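Local coordinates for protein isomaltodextranase (Arthrobacter globiformis, PDB 5AWO) that hydrolyses the alpha-1,6-glucosidic linkages of dextran-like polysaccharides, removing successive isomaltose units from the non-reducing ends of the chains, at residues A[21-26]-A[511-516]; A[533-538]-A[568-573]. One frame throughout, in Å; residues are numbered along the deposited sequence.

Contact 1 (A[21-26]-A[511-516])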
loop_
_atom_site.group_PDB
_atom_site.type_symbol
_atom_site.label_atom_id
_atom_site.label_comp_id
_atom_site.label_asym_id
_atom_site.label_seq_id
_atom_site.Cartn_x
_atom_site.Cartn_y
_atom_site.Cartn_z
ATOM N N PRO A 21 -19.149 14.793 8.848
ATOM C CA PRO A 21 -18.120 13.844 8.386
ATOM C C PRO A 21 -17.059 13.593 9.448
ATOM O O PRO A 21 -16.754 14.460 10.264
ATOM C CB PRO A 21 -17.539 14.540 7.153
ATOM C CG PRO A 21 -17.770 15.992 7.385
ATOM C CD PRO A 21 -19.096 16.059 8.097
ATOM N N LEU A 22 -16.497 12.384 9.439
ATOM C CA LEU A 22 -15.331 12.072 10.260
ATOM C C LEU A 22 -14.120 12.854 9.740
ATOM O O LEU A 22 -14.018 13.108 8.540
ATOM C CB LEU A 22 -15.025 10.574 10.153
ATOM C CG LEU A 22 -16.041 9.597 10.736
ATOM C CD1 LEU A 22 -15.491 8.185 10.631
ATOM C CD2 LEU A 22 -16.374 9.922 12.184
ATOM N N ARG A 23 -13.243 13.258 10.646
ATOM C CA ARG A 23 -11.960 13.850 10.306
ATOM C C ARG A 23 -10.966 12.743 9.931
ATOM O O ARG A 23 -10.739 11.821 10.727
ATOM C CB ARG A 23 -11.382 14.610 11.495
ATOM C CG ARG A 23 -12.185 15.847 11.904
ATOM C CD ARG A 23 -11.599 16.442 13.165
ATOM N NE ARG A 23 -11.793 15.536 14.298
ATOM C CZ ARG A 23 -11.178 15.626 15.471
ATOM N NH1 ARG A 23 -10.287 16.586 15.709
ATOM N NH2 ARG A 23 -11.448 14.731 16.418
ATOM N N LEU A 24 -10.376 12.884 8.754
ATOM C CA LEU A 24 -9.441 11.874 8.227
ATOM C C LEU A 24 -7.991 12.299 8.365
ATOM O O LEU A 24 -7.681 13.484 8.428
ATOM C CB LEU A 24 -9.754 11.619 6.762
ATOM C CG LEU A 24 -11.202 11.164 6.460
ATOM C CD1 LEU A 24 -11.401 10.890 4.984
ATOM C CD2 LEU A 24 -11.557 9.937 7.265
ATOM N N ALA A 25 -7.101 11.301 8.387
ATOM C CA ALA A 25 -5.672 11.514 8.457
ATOM C C ALA A 25 -4.913 10.771 7.338
ATOM O O ALA A 25 -3.697 10.614 7.427
ATOM C CB ALA A 25 -5.152 11.107 9.823
ATOM N N SER A 26 -5.624 10.326 6.307
ATOM C CA SER A 26 -4.981 9.685 5.160
ATOM C C SER A 26 -5.346 10.374 3.865
ATOM O O SER A 26 -6.380 11.052 3.775
ATOM C CB SER A 26 -5.365 8.209 5.099
ATOM O OG SER A 26 -6.705 8.026 4.655
ATOM N N SER A 511 -5.996 14.806 16.026
ATOM C CA SER A 511 -6.784 15.490 15.002
ATOM C C SER A 511 -7.567 14.548 14.081
ATOM O O SER A 511 -8.217 15.003 13.136
ATOM C CB SER A 511 -5.864 16.364 14.152
ATOM O OG SER A 511 -4.979 15.557 13.394
ATOM N N ALA A 512 -7.491 13.243 14.331
ATOM C CA ALA A 512 -8.225 12.269 13.524
ATOM C C ALA A 512 -9.251 11.520 14.372
ATOM O O ALA A 512 -9.090 11.360 15.577
ATOM C CB ALA A 512 -7.268 11.274 12.881
ATOM N N ASP A 513 -10.290 11.057 13.710
ATOM C CA ASP A 513 -11.299 10.232 14.335
ATOM C C ASP A 513 -10.999 8.753 14.079
ATOM O O ASP A 513 -10.806 8.350 12.935
ATOM C CB ASP A 513 -12.664 10.591 13.774
ATOM C CG ASP A 513 -13.067 12.024 14.110
ATOM O OD1 ASP A 513 -12.660 12.496 15.190
ATOM O OD2 ASP A 513 -13.719 12.658 13.258
ATOM N N PRO A 514 -11.003 7.934 15.129
ATOM C CA PRO A 514 -10.771 6.493 14.877
ATOM C C PRO A 514 -11.865 5.887 14.025
ATOM O O PRO A 514 -13.043 6.243 14.157
ATOM C CB PRO A 514 -10.776 5.873 16.270
ATOM C CG PRO A 514 -10.948 6.957 17.248
ATOM C CD PRO A 514 -11.263 8.231 16.548
ATOM N N LEU A 515 -11.487 4.977 13.129
ATOM C CA LEU A 515 -12.443 4.395 12.211
ATOM C C LEU A 515 -12.006 3.012 11.727
ATOM O O LEU A 515 -10.833 2.631 11.853
ATOM C CB LEU A 515 -12.701 5.328 11.007
ATOM C CG LEU A 515 -11.485 5.695 10.117
ATOM C CD1 LEU A 515 -11.123 4.603 9.095
ATOM C CD2 LEU A 515 -11.674 7.037 9.404
ATOM N N VAL A 516 -12.975 2.317 11.156
ATOM C CA VAL A 516 -12.783 1.032 10.473
ATOM C C VAL A 516 -13.475 1.106 9.139
ATOM O O VAL A 516 -14.603 1.611 9.026
ATOM C CB VAL A 516 -13.355 -0.154 11.268
ATOM C CG1 VAL A 516 -13.148 -1.473 10.529
ATOM C CG2 VAL A 516 -12.723 -0.221 12.640
HETATM O O HOH W 1 -9.523 9.355 10.832
HETATM O O HOH W 2 -15.067 14.671 14.475
#
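Asp513 and Arg23 carry this contact, each through both backbone and side chain. Asp513 OD2 takes the backbone N-H of Arg23 N at 2.7 Å in a nearly straight bond. That donor stands above the carboxylate plane. In return Asp513 N gives its hydrogen to Arg23 O at 3.1 Å, in the carbonyl plane. The other carboxylate oxygen, Asp513 OD1, forms a salt bridge to Arg23 NH2 at 2.8 Å through its syn lone pair. Arg23 NE reaches the same oxygen only weakly. Both side-chain donors go to OD1, with the planes 55° apart, so the pair is not a coplanar bidentate one. The Arg23 chain bends at chi3 (-67°), and one guanidinium face lies over the carbonyl of Ser511.

The N-terminal residues 21-26 are joined here to the loop leading into strand 515-522. The segments are 485 residues apart, so the N-terminal arm is fastened onto the beta sandwich of the carbohydrate-binding module, whose sheet strand 17-18 also joins beside strand 555-564. An alanine in place of Asp513 would remove the carboxylate and would probably loosen this junction, since the salt bridge and the bond to Arg23 N would both go.

Apolar groups pack beside the polar pair. Leu24 CD2 meets Leu515 CD2 at 3.6 Å, the two side chains crossing at about a right angle. Leu22 CD1 lies against Leu515 CB at 4.0 Å. Ala25 CB touches Ala512 CB at 3.7 Å.

Two waters extend the polar network. One donates to both Arg23 O and Asp513 O. The other donates to Asp513 OD2. Further out, backbone bonds of Pro514 with Arg593 and of Leu515 with Gly484 hold 511-516 in place, while Ser26 OG bonds to Gly309 O.

Contact 2 (A[533-538]-A[568-573])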
loop_
_atom_site.group_PDB
_atom_site.type_symbol
_atom_site.label_atom_id
_atom_site.label_comp_id
_atom_site.label_asym_id
_atom_site.label_seq_id
_atom_site.Cartn_x
_atom_site.Cartn_y
_atom_site.Cartn_z
ATOM N N ARG A 533 -21.802 -6.307 15.439
ATOM C CA ARG A 533 -21.542 -6.951 16.719
ATOM C C ARG A 533 -20.523 -6.120 17.471
ATOM O O ARG A 533 -19.423 -5.854 16.953
ATOM C CB ARG A 533 -21.075 -8.413 16.592
ATOM C CG ARG A 533 -21.068 -9.154 17.920
ATOM C CD ARG A 533 -20.859 -10.654 17.777
ATOM N NE ARG A 533 -21.181 -11.377 19.015
ATOM C CZ ARG A 533 -20.316 -11.887 19.889
ATOM N NH1 ARG A 533 -19.000 -11.805 19.706
ATOM N NH2 ARG A 533 -20.758 -12.526 20.960
ATOM N N TYR A 534 -20.874 -5.732 18.691
ATOM C CA TYR A 534 -20.152 -4.702 19.420
ATOM C C TYR A 534 -20.153 -4.968 20.929
ATOM O O TYR A 534 -20.968 -5.753 21.427
ATOM C CB TYR A 534 -20.808 -3.334 19.152
ATOM C CG TYR A 534 -22.073 -3.137 19.970
ATOM C CD1 TYR A 534 -23.286 -3.664 19.543
ATOM C CD2 TYR A 534 -22.030 -2.487 21.194
ATOM C CE1 TYR A 534 -24.442 -3.513 20.303
ATOM C CE2 TYR A 534 -23.180 -2.338 21.962
ATOM C CZ TYR A 534 -24.370 -2.863 21.510
ATOM O OH TYR A 534 -25.519 -2.719 22.280
ATOM N N ALA A 535 -19.239 -4.323 21.643
ATOM C CA ALA A 535 -19.285 -4.210 23.110
ATOM C C ALA A 535 -19.332 -2.710 23.474
ATOM O O ALA A 535 -18.777 -1.866 22.760
ATOM C CB ALA A 535 -18.084 -4.866 23.753
ATOM N N ASN A 536 -20.018 -2.392 24.574
ATOM C CA ASN A 536 -20.100 -1.021 25.105
ATOM C C ASN A 536 -20.529 -1.062 26.562
ATOM O O ASN A 536 -21.714 -1.246 26.842
ATOM C CB ASN A 536 -21.115 -0.185 24.328
ATOM C CG ASN A 536 -21.481 1.122 25.038
ATOM O OD1 ASN A 536 -20.736 1.612 25.876
ATOM N ND2 ASN A 536 -22.622 1.675 24.690
ATOM N N ALA A 537 -19.569 -0.930 27.457
ATOM C CA ALA A 537 -19.839 -0.873 28.894
ATOM C C ALA A 537 -19.447 0.489 29.427
ATOM O O ALA A 537 -18.856 0.587 30.485
ATOM C CB ALA A 537 -19.083 -1.965 29.629
ATOM N N THR A 538 -19.759 1.534 28.669
ATOM C CA THR A 538 -19.503 2.905 29.117
ATOM C C THR A 538 -20.514 3.372 30.172
ATOM O O THR A 538 -20.297 4.401 30.810
ATOM C CB THR A 538 -19.567 3.912 27.967
ATOM O OG1 THR A 538 -20.828 3.814 27.310
ATOM C CG2 THR A 538 -18.410 3.665 26.964
ATOM N N ALA A 568 -23.676 -4.637 30.297
ATOM C CA ALA A 568 -23.220 -4.722 31.680
ATOM C C ALA A 568 -21.716 -4.663 31.846
ATOM O O ALA A 568 -21.207 -4.015 32.759
ATOM C CB ALA A 568 -23.759 -5.990 32.332
ATOM N N THR A 569 -20.996 -5.371 30.981
ATOM C CA THR A 569 -19.556 -5.456 31.124
ATOM C C THR A 569 -18.946 -5.389 29.733
ATOM O O THR A 569 -19.637 -5.571 28.748
ATOM C CB THR A 569 -19.130 -6.778 31.775
ATOM O OG1 THR A 569 -19.387 -7.851 30.869
ATOM C CG2 THR A 569 -19.894 -7.042 33.106
ATOM N N TRP A 570 -17.658 -5.107 29.688
ATOM C CA TRP A 570 -16.913 -5.105 28.429
ATOM C C TRP A 570 -16.805 -6.503 27.801
ATOM O O TRP A 570 -16.516 -6.591 26.609
ATOM C CB TRP A 570 -15.530 -4.474 28.626
ATOM C CG TRP A 570 -15.591 -2.959 28.684
ATOM C CD1 TRP A 570 -15.340 -2.171 29.776
ATOM C CD2 TRP A 570 -15.943 -2.067 27.617
ATOM N NE1 TRP A 570 -15.515 -0.847 29.448
ATOM C CE2 TRP A 570 -15.889 -0.750 28.136
ATOM C CE3 TRP A 570 -16.306 -2.246 26.273
ATOM C CZ2 TRP A 570 -16.170 0.373 27.355
ATOM C CZ3 TRP A 570 -16.578 -1.141 25.504
ATOM C CH2 TRP A 570 -16.512 0.158 26.042
ATOM N N ASP A 571 -17.059 -7.563 28.585
ATOM C CA ASP A 571 -17.160 -8.964 28.090
ATOM C C ASP A 571 -18.523 -9.335 27.492
ATOM O O ASP A 571 -18.713 -10.467 27.046
ATOM C CB ASP A 571 -16.939 -9.967 29.234
ATOM C CG ASP A 571 -15.560 -9.919 29.812
ATOM O OD1 ASP A 571 -14.745 -9.083 29.363
ATOM O OD2 ASP A 571 -15.296 -10.718 30.742
ATOM N N THR A 572 -19.481 -8.417 27.527
ATOM C CA THR A 572 -20.785 -8.635 26.939
ATOM C C THR A 572 -20.825 -8.071 25.523
ATOM O O THR A 572 -20.417 -6.933 25.307
ATOM C CB THR A 572 -21.888 -7.945 27.788
ATOM O OG1 THR A 572 -21.675 -8.252 29.168
ATOM C CG2 THR A 572 -23.258 -8.406 27.386
ATOM N N TRP A 573 -21.368 -8.847 24.587
ATOM C CA TRP A 573 -21.470 -8.452 23.189
ATOM C C TRP A 573 -22.928 -8.403 22.751
ATOM O O TRP A 573 -23.736 -9.284 23.104
ATOM C CB TRP A 573 -20.654 -9.428 22.299
ATOM C CG TRP A 573 -19.196 -9.454 22.696
ATOM C CD1 TRP A 573 -18.628 -10.197 23.665
ATOM C CD2 TRP A 573 -18.133 -8.662 22.129
ATOM N NE1 TRP A 573 -17.278 -9.922 23.765
ATOM C CE2 TRP A 573 -16.954 -8.983 22.825
ATOM C CE3 TRP A 573 -18.074 -7.712 21.112
ATOM C CZ2 TRP A 573 -15.721 -8.383 22.535
ATOM C CZ3 TRP A 573 -16.861 -7.115 20.833
ATOM C CH2 TRP A 573 -15.708 -7.448 21.538
HETATM O O HOH W 3 -23.362 -12.361 22.380
HETATM O O HOH W 4 -20.470 -4.389 26.219
#
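Two tryptophans of the 568-573 loop pack on the end of strand 526-535 and the residues just after it.

Two contacts are CH-pi. Ala537 CB stands 3.5 Å from the centroid of the Trp570 five-membered ring, almost on its normal. The Asn536-Ala537 peptide lies over the same ring system, Ala537 N 3.4 Å above its plane. Ala535 CB lies over one face of the Trp573 six-membered ring, 3.9 Å from its centroid. On the opposite face Arg533 NH1, also held by Gly495 O, reaches over the rim. The guanidinium plane is 17° from the ring plane and centred on Trp573 CB.

No direct hydrogen bond crosses; water carries the polar links. One water accepts from Asn536 N, just past the strand, and donates to Thr569 O and Thr572 O of the type I turn 569-572. Another joins Arg533 NH2 to Trp573 O.

Asn536 OD1 accepts from Thr538 N, an Asx turn, and from Thr538 OG1.

Trp573 NE1 bonds to Pro494 O, and its ring meets Phe501 edge-to-face. This is packing of a strand end against the loop entering its antiparallel neighbour, strand 574-582, in the beta sandwich of the CBM35-type module. Strand 601-609 flanks 526-535 on the other side.

Contact 2 lies wholly within the carbohydrate-binding module; contact 1 has one segment, 511-516, in it. Their centres are 23 Å apart, and their nearest atoms about 10 Å, so they do not touch. Along the chain they come in series, contact 1 closing before contact 2 opens. Strand 515-522 and strand 526-535 follow each other directly, yet belong to different antiparallel sheets. Between the contacts the chain thus passes from one sheet of the module's beta sandwich to the other. Contact 1 fastens the start of the chain onto the module. Contact 2 is local: 29 residues lie between its segments. Both lie away from Asp201 and Asp262, the probable nucleophile and proton donor.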